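Local coordinates for protein steroid delta-isomerase (Pseudomonas aeruginosa, PDB 3MSO) that probably acts as a steroid delta-isomerase-like enzyme of the SnoaL-like family, with an NTF2-type fold, at residues D26-F40 with A50-L63. Numbering follows the deposited sequence.
Sequences DLSGLPRLLHPDAVF and AGAPVVSMILNTVL
Ala38 O accepts the backbone N of Gly51 at 2.8 Å, the shorter of two hydrogen bonds that tie the start of helix 52-63 to the corner at Pro36-Asp37 and to Ala38 just after it. The donor lies nearly in line with the C=O bond, but the bond is bent at the hydrogen. The second bond, from Ala52 N to Pro36 O, is by contrast almost straight there (176°), although the donor stands above the carbonyl plane. Pro36 O belongs to the type I turn from His35 to Ala38, so that turn supplies an acceptor to the first turn of the helix, where Gly51 is the N-cap residue. Gly51 has a positive phi, a conformation readily open to glycine.

Beyond this end the contact is mostly apolar, with Ser56 OG lying against the Pro31 ring. Val55 splits its branches: CG1 meets Leu34 CD1 at 3.8 Å, while CG2, anti to its own carbonyl carbon, packs on Phe40 CB at 3.7 Å. With CG of Phe40 anti to the backbone N (chi1 179°), the ring extends along the helix, its CE2 3.6 Å from Ile58 CG2 and its CE1 against Leu59 CD2, both approaching obliquely. Leu30 CD2 meets Leu59 CB at 3.6 Å, the two side chains crossing at about a right angle, and farther on Leu27 CD1 lies 3.8 Å from Leu63 CD2.

Val39 and Ala50 form an antiparallel, non-hydrogen-bonded pair at the sheet margin. Strand 38-40 and helix 52-63 are inclined at 40°, the helix packing against the curved sheet characteristic of NTF2-like cone folds. Strand 110-118 flanks strand 38-40 and touches Phe40 and Leu59, Leu27 rests on helix 9-23, and Ile58 reaches helix 120-138.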
ATOM      1  N   ASP B  26      16.412 -20.789   9.657  1.00 84.24           N
ATOM      2  CA  ASP B  26      16.249 -20.837  11.117  1.00 86.45           C
ATOM      3  C   ASP B  26      16.986 -19.657  11.789  1.00 89.49           C
ATOM      4  O   ASP B  26      18.190 -19.746  12.052  1.00 89.77           O
ATOM      5  CB  ASP B  26      16.783 -22.200  11.645  1.00 91.20           C
ATOM      6  CG  ASP B  26      16.709 -22.471  13.149  1.00102.27           C
ATOM      7  OD1 ASP B  26      16.244 -21.579  13.900  1.00103.00           O
ATOM      8  OD2 ASP B  26      17.098 -23.585  13.571  1.00107.24           O
ATOM      9  N   LEU B  27      16.257 -18.566  12.079  1.00 84.24           N
ATOM     10  CA  LEU B  27      16.839 -17.383  12.719  1.00 82.37           C
ATOM     11  C   LEU B  27      16.691 -17.390  14.261  1.00 88.09           C
ATOM     12  O   LEU B  27      16.434 -16.340  14.862  1.00 86.15           O
ATOM     13  CB  LEU B  27      16.263 -16.092  12.104  1.00 80.20           C
ATOM     14  CG  LEU B  27      16.595 -15.786  10.641  1.00 83.09           C
ATOM     15  CD1 LEU B  27      15.648 -14.735  10.090  1.00 81.86           C
ATOM     16  CD2 LEU B  27      18.028 -15.300  10.476  1.00 83.91           C
ATOM     17  N   SER B  28      16.864 -18.567  14.904  1.00 87.65           N
ATOM     18  CA  SER B  28      16.748 -18.651  16.364  1.00 89.64           C
ATOM     19  C   SER B  28      17.930 -17.978  17.079  1.00 91.80           C
ATOM     20  O   SER B  28      17.734 -17.379  18.144  1.00 92.67           O
ATOM     21  CB  SER B  28      16.507 -20.082  16.844  1.00 97.03           C
ATOM     22  OG  SER B  28      17.398 -21.038  16.288  1.00108.41           O
ATOM     23  N   GLY B  29      19.114 -18.018  16.449  1.00 84.70           N
ATOM     24  CA  GLY B  29      20.338 -17.412  16.974  1.00 82.85           C
ATOM     25  C   GLY B  29      20.503 -15.930  16.667  1.00 80.95           C
ATOM     26  O   GLY B  29      21.502 -15.317  17.060  1.00 80.50           O
ATOM     27  N   LEU B  30      19.515 -15.341  15.969  1.00 72.29           N
ATOM     28  CA  LEU B  30      19.525 -13.948  15.553  1.00 67.88           C
ATOM     29  C   LEU B  30      19.684 -12.905  16.665  1.00 70.80           C
ATOM     30  O   LEU B  30      20.491 -12.000  16.457  1.00 69.74           O
ATOM     31  CB  LEU B  30      18.360 -13.649  14.608  1.00 66.00           C
ATOM     32  CG  LEU B  30      18.198 -12.242  14.047  1.00 67.59           C
ATOM     33  CD1 LEU B  30      19.439 -11.769  13.303  1.00 64.96           C
ATOM     34  CD2 LEU B  30      17.017 -12.201  13.138  1.00 70.41           C
ATOM     35  N   PRO B  31      19.030 -12.980  17.853  1.00 67.83           N
ATOM     36  CA  PRO B  31      19.252 -11.920  18.862  1.00 67.30           C
ATOM     37  C   PRO B  31      20.721 -11.663  19.262  1.00 68.18           C
ATOM     38  O   PRO B  31      21.051 -10.536  19.646  1.00 67.38           O
ATOM     39  CB  PRO B  31      18.379 -12.363  20.035  1.00 71.40           C
ATOM     40  CG  PRO B  31      17.318 -13.189  19.410  1.00 75.85           C
ATOM     41  CD  PRO B  31      18.020 -13.949  18.331  1.00 70.72           C
ATOM     42  N   ARG B  32      21.604 -12.680  19.089  1.00 61.56           N
ATOM     43  CA  ARG B  32      23.031 -12.635  19.393  1.00 60.53           C
ATOM     44  C   ARG B  32      23.765 -11.683  18.434  1.00 62.55           C
ATOM     45  O   ARG B  32      24.695 -10.994  18.859  1.00 63.64           O
ATOM     46  CB  ARG B  32      23.623 -14.058  19.290  1.00 59.29           C
ATOM     47  CG  ARG B  32      24.920 -14.280  20.071  1.00 68.03           C
ATOM     48  CD  ARG B  32      25.847 -15.242  19.342  1.00 75.91           C
ATOM     49  N   LEU B  33      23.347 -11.649  17.151  1.00 54.88           N
ATOM     50  CA  LEU B  33      23.953 -10.835  16.096  1.00 51.40           C
ATOM     51  C   LEU B  33      23.495  -9.388  16.120  1.00 55.44           C
ATOM     52  O   LEU B  33      24.119  -8.542  15.459  1.00 55.15           O
ATOM     53  CB  LEU B  33      23.689 -11.456  14.693  1.00 49.25           C
ATOM     54  CG  LEU B  33      23.975 -12.963  14.518  1.00 54.31           C
ATOM     55  CD1 LEU B  33      23.652 -13.420  13.135  1.00 53.67           C
ATOM     56  CD2 LEU B  33      25.421 -13.312  14.833  1.00 56.05           C
ATOM     57  N   LEU B  34      22.398  -9.098  16.851  1.00 51.69           N
ATOM     58  CA  LEU B  34      21.808  -7.760  16.911  1.00 50.83           C
ATOM     59  C   LEU B  34      22.314  -6.904  18.057  1.00 57.56           C
ATOM     60  O   LEU B  34      22.590  -7.419  19.152  1.00 58.69           O
ATOM     61  CB  LEU B  34      20.281  -7.843  17.002  1.00 50.98           C
ATOM     62  CG  LEU B  34      19.545  -8.553  15.893  1.00 54.08           C
ATOM     63  CD1 LEU B  34      18.088  -8.736  16.276  1.00 54.46           C
ATOM     64  CD2 LEU B  34      19.670  -7.808  14.582  1.00 53.84           C
ATOM     65  N   HIS B  35      22.381  -5.576  17.816  1.00 54.26           N
ATOM     66  CA  HIS B  35      22.739  -4.608  18.845  1.00 56.19           C
ATOM     67  C   HIS B  35      21.469  -4.498  19.681  1.00 62.25           C
ATOM     68  O   HIS B  35      20.389  -4.574  19.101  1.00 61.01           O
ATOM     69  CB  HIS B  35      23.089  -3.239  18.229  1.00 55.96           C
ATOM     70  CG  HIS B  35      23.574  -2.237  19.229  1.00 61.55           C
ATOM     71  ND1 HIS B  35      22.686  -1.486  19.982  1.00 65.13           N
ATOM     72  CD2 HIS B  35      24.836  -1.920  19.605  1.00 64.12           C
ATOM     73  CE1 HIS B  35      23.432  -0.733  20.776  1.00 65.85           C
ATOM     74  NE2 HIS B  35      24.734  -0.961  20.588  1.00 65.92           N
ATOM     75  N   PRO B  36      21.524  -4.365  21.025  1.00 61.38           N
ATOM     76  CA  PRO B  36      20.272  -4.260  21.801  1.00 62.22           C
ATOM     77  C   PRO B  36      19.288  -3.216  21.273  1.00 64.74           C
ATOM     78  O   PRO B  36      18.085  -3.444  21.310  1.00 65.09           O
ATOM     79  CB  PRO B  36      20.751  -3.909  23.211  1.00 66.23           C
ATOM     80  CG  PRO B  36      22.169  -3.493  23.050  1.00 70.70           C
ATOM     81  CD  PRO B  36      22.695  -4.291  21.915  1.00 63.96           C
ATOM     82  N   ASP B  37      19.807  -2.111  20.736  1.00 59.23           N
ATOM     83  CA  ASP B  37      19.020  -1.008  20.206  1.00 58.48           C
ATOM     84  C   ASP B  37      18.943  -1.015  18.690  1.00 60.87           C
ATOM     85  O   ASP B  37      18.692   0.032  18.090  1.00 61.09           O
ATOM     86  CB  ASP B  37      19.601   0.331  20.710  1.00 61.63           C
ATOM     87  CG  ASP B  37      19.695   0.449  22.222  1.00 71.99           C
ATOM     88  OD1 ASP B  37      18.773  -0.053  22.922  1.00 75.24           O
ATOM     89  OD2 ASP B  37      20.666   1.066  22.707  1.00 69.99           O
ATOM     90  N   ALA B  38      19.134  -2.192  18.066  1.00 56.24           N
ATOM     91  CA  ALA B  38      19.082  -2.353  16.609  1.00 53.63           C
ATOM     92  C   ALA B  38      17.756  -1.847  16.039  1.00 54.37           C
ATOM     93  O   ALA B  38      16.717  -1.944  16.685  1.00 52.97           O
ATOM     94  CB  ALA B  38      19.309  -3.809  16.218  1.00 53.87           C
ATOM     95  N   VAL B  39      17.821  -1.273  14.845  1.00 50.27           N
ATOM     96  CA  VAL B  39      16.690  -0.691  14.131  1.00 49.59           C
ATOM     97  C   VAL B  39      16.387  -1.448  12.831  1.00 52.98           C
ATOM     98  O   VAL B  39      17.307  -1.822  12.092  1.00 50.89           O
ATOM     99  CB  VAL B  39      16.984   0.807  13.910  1.00 53.62           C
ATOM    100  CG1 VAL B  39      16.371   1.341  12.626  1.00 52.64           C
ATOM    101  CG2 VAL B  39      16.544   1.625  15.117  1.00 55.21           C
ATOM    102  N   PHE B  40      15.085  -1.697  12.576  1.00 49.55           N
ATOM    103  CA  PHE B  40      14.630  -2.336  11.350  1.00 47.12           C
ATOM    104  C   PHE B  40      13.790  -1.344  10.556  1.00 50.38           C
ATOM    105  O   PHE B  40      12.799  -0.816  11.069  1.00 50.41           O
ATOM    106  CB  PHE B  40      13.865  -3.638  11.613  1.00 49.22           C
ATOM    107  CG  PHE B  40      13.355  -4.309  10.349  1.00 49.40           C
ATOM    108  CD1 PHE B  40      14.193  -5.100   9.575  1.00 49.94           C
ATOM    109  CD2 PHE B  40      12.032  -4.154   9.943  1.00 51.04           C
ATOM    110  CE1 PHE B  40      13.723  -5.712   8.417  1.00 50.23           C
ATOM    111  CE2 PHE B  40      11.573  -4.753   8.769  1.00 52.61           C
ATOM    112  CZ  PHE B  40      12.420  -5.533   8.016  1.00 49.08           C
ATOM    113  N   ALA B  50      12.287  -0.307  16.519  1.00 62.37           N
ATOM    114  CA  ALA B  50      13.413  -0.167  17.438  1.00 61.97           C
ATOM    115  C   ALA B  50      13.512  -1.264  18.485  1.00 66.05           C
ATOM    116  O   ALA B  50      12.509  -1.621  19.113  1.00 66.19           O
ATOM    117  CB  ALA B  50      13.361   1.200  18.100  1.00 63.80           C
ATOM    118  N   GLY B  51      14.736  -1.773  18.662  1.00 63.14           N
ATOM    119  CA  GLY B  51      15.069  -2.786  19.661  1.00 64.80           C
ATOM    120  C   GLY B  51      15.217  -4.191  19.133  1.00 68.61           C
ATOM    121  O   GLY B  51      14.360  -4.667  18.380  1.00 68.42           O
ATOM    122  N   ALA B  52      16.294  -4.876  19.571  1.00 65.96           N
ATOM    123  CA  ALA B  52      16.628  -6.256  19.184  1.00 65.44           C
ATOM    124  C   ALA B  52      15.448  -7.217  19.296  1.00 70.77           C
ATOM    125  O   ALA B  52      15.242  -7.945  18.330  1.00 68.82           O
ATOM    126  CB  ALA B  52      17.822  -6.782  19.971  1.00 67.11           C
ATOM    127  N   PRO B  53      14.609  -7.216  20.376  1.00 70.10           N
ATOM    128  CA  PRO B  53      13.463  -8.155  20.396  1.00 71.17           C
ATOM    129  C   PRO B  53      12.495  -7.990  19.213  1.00 72.95           C
ATOM    130  O   PRO B  53      12.174  -8.986  18.558  1.00 72.02           O
ATOM    131  CB  PRO B  53      12.789  -7.871  21.748  1.00 75.11           C
ATOM    132  CG  PRO B  53      13.857  -7.243  22.578  1.00 79.68           C
ATOM    133  CD  PRO B  53      14.669  -6.431  21.632  1.00 72.51           C
ATOM    134  N   VAL B  54      12.079  -6.734  18.923  1.00 68.12           N
ATOM    135  CA  VAL B  54      11.167  -6.358  17.829  1.00 67.14           C
ATOM    136  C   VAL B  54      11.776  -6.746  16.477  1.00 67.83           C
ATOM    137  O   VAL B  54      11.114  -7.404  15.667  1.00 67.01           O
ATOM    138  CB  VAL B  54      10.830  -4.836  17.852  1.00 71.28           C
ATOM    139  CG1 VAL B  54       9.683  -4.514  16.905  1.00 69.56           C
ATOM    140  CG2 VAL B  54      10.516  -4.352  19.267  1.00 73.92           C
ATOM    141  N   VAL B  55      13.046  -6.336  16.255  1.00 61.79           N
ATOM    142  CA  VAL B  55      13.836  -6.591  15.041  1.00 58.39           C
ATOM    143  C   VAL B  55      13.948  -8.093  14.740  1.00 61.21           C
ATOM    144  O   VAL B  55      13.701  -8.506  13.599  1.00 60.40           O
ATOM    145  CB  VAL B  55      15.215  -5.888  15.112  1.00 60.44           C
ATOM    146  CG1 VAL B  55      16.143  -6.353  13.998  1.00 58.54           C
ATOM    147  CG2 VAL B  55      15.057  -4.373  15.078  1.00 59.58           C
ATOM    148  N   SER B  56      14.282  -8.901  15.769  1.00 57.48           N
ATOM    149  CA  SER B  56      14.438 -10.354  15.649  1.00 57.73           C
ATOM    150  C   SER B  56      13.129 -10.994  15.204  1.00 65.00           C
ATOM    151  O   SER B  56      13.116 -11.841  14.305  1.00 65.27           O
ATOM    152  CB  SER B  56      14.900 -10.954  16.971  1.00 59.73           C
ATOM    153  OG  SER B  56      15.272 -12.308  16.800  1.00 67.43           O
HETATM  154  N   MSE B  57      12.029 -10.518  15.781  1.00 63.14           N
HETATM  155  CA  MSE B  57      10.698 -11.005  15.520  1.00 64.77           C
HETATM  156  C   MSE B  57      10.230 -10.718  14.101  1.00 64.41           C
HETATM  157  O   MSE B  57       9.652 -11.603  13.475  1.00 63.19           O
HETATM  158  CB  MSE B  57       9.751 -10.433  16.553  1.00 70.01           C
HETATM  159  CG  MSE B  57       8.511 -11.258  16.718  1.00 81.74           C
HETATM  160 SE   MSE B  57       7.034 -10.057  16.883  0.75 93.51          SE
HETATM  161  CE  MSE B  57       7.020  -9.313  15.008  1.00 86.39           C
ATOM    162  N   ILE B  58      10.479  -9.502  13.587  1.00 59.15           N
ATOM    163  CA  ILE B  58      10.076  -9.152  12.220  1.00 56.85           C
ATOM    164  C   ILE B  58      10.927  -9.939  11.219  1.00 59.65           C
ATOM    165  O   ILE B  58      10.367 -10.513  10.274  1.00 58.82           O
ATOM    166  CB  ILE B  58      10.064  -7.614  11.959  1.00 57.68           C
ATOM    167  CG1 ILE B  58       9.121  -6.929  12.919  1.00 58.55           C
ATOM    168  CG2 ILE B  58       9.652  -7.287  10.527  1.00 57.94           C
ATOM    169  CD1 ILE B  58       9.560  -5.709  13.309  1.00 69.39           C
ATOM    170  N   LEU B  59      12.261 -10.039  11.481  1.00 55.64           N
ATOM    171  CA  LEU B  59      13.181 -10.777  10.608  1.00 55.23           C
ATOM    172  C   LEU B  59      12.869 -12.263  10.559  1.00 62.28           C
ATOM    173  O   LEU B  59      13.070 -12.878   9.513  1.00 61.57           O
ATOM    174  CB  LEU B  59      14.659 -10.519  10.917  1.00 54.22           C
ATOM    175  CG  LEU B  59      15.170  -9.112  10.611  1.00 57.80           C
ATOM    176  CD1 LEU B  59      16.519  -8.870  11.270  1.00 58.68           C
ATOM    177  CD2 LEU B  59      15.280  -8.873   9.122  1.00 58.14           C
ATOM    178  N   ASN B  60      12.298 -12.818  11.646  1.00 60.87           N
ATOM    179  CA  ASN B  60      11.867 -14.217  11.678  1.00 63.07           C
ATOM    180  C   ASN B  60      10.582 -14.393  10.892  1.00 69.48           C
ATOM    181  O   ASN B  60      10.402 -15.418  10.238  1.00 71.27           O
ATOM    182  CB  ASN B  60      11.654 -14.695  13.101  1.00 64.63           C
ATOM    183  CG  ASN B  60      12.823 -15.463  13.644  1.00 81.83           C
ATOM    184  OD1 ASN B  60      13.707 -14.883  14.283  1.00 66.90           O
ATOM    185  ND2 ASN B  60      12.871 -16.776  13.379  1.00 75.82           N
ATOM    186  N   THR B  61       9.687 -13.395  10.961  1.00 66.21           N
ATOM    187  CA  THR B  61       8.400 -13.398  10.278  1.00 66.66           C
ATOM    188  C   THR B  61       8.599 -13.302   8.772  1.00 70.37           C
ATOM    189  O   THR B  61       8.026 -14.106   8.031  1.00 70.28           O
ATOM    190  CB  THR B  61       7.498 -12.290  10.836  1.00 74.46           C
ATOM    191  OG1 THR B  61       7.412 -12.437  12.254  1.00 68.85           O
ATOM    192  CG2 THR B  61       6.099 -12.340  10.243  1.00 74.87           C
ATOM    193  N   VAL B  62       9.442 -12.337   8.330  1.00 66.05           N
ATOM    194  CA  VAL B  62       9.789 -12.098   6.923  1.00 64.68           C
ATOM    195  C   VAL B  62      10.336 -13.405   6.300  1.00 69.43           C
ATOM    196  O   VAL B  62       9.993 -13.738   5.163  1.00 70.54           O
ATOM    197  CB  VAL B  62      10.733 -10.863   6.822  1.00 66.93           C
ATOM    198  CG1 VAL B  62      11.480 -10.797   5.494  1.00 65.26           C
ATOM    199  CG2 VAL B  62       9.969  -9.558   7.080  1.00 66.39           C
ATOM    200  N   LEU B  63      11.012 -14.225   7.132  1.00 65.23           N
ATOM    201  CA  LEU B  63      11.580 -15.528   6.784  1.00 64.87           C
ATOM    202  C   LEU B  63      10.504 -16.558   6.472  1.00 70.42           C
ATOM    203  O   LEU B  63      10.740 -17.441   5.649  1.00 73.41           O
ATOM    204  CB  LEU B  63      12.498 -16.007   7.926  1.00 65.34           C
ATOM    205  CG  LEU B  63      13.203 -17.345   7.795  1.00 71.96           C
ATOM    206  CD1 LEU B  63      14.386 -17.266   6.825  1.00 70.58           C
ATOM    207  CD2 LEU B  63      13.654 -17.851   9.163  1.00 77.32           C
TER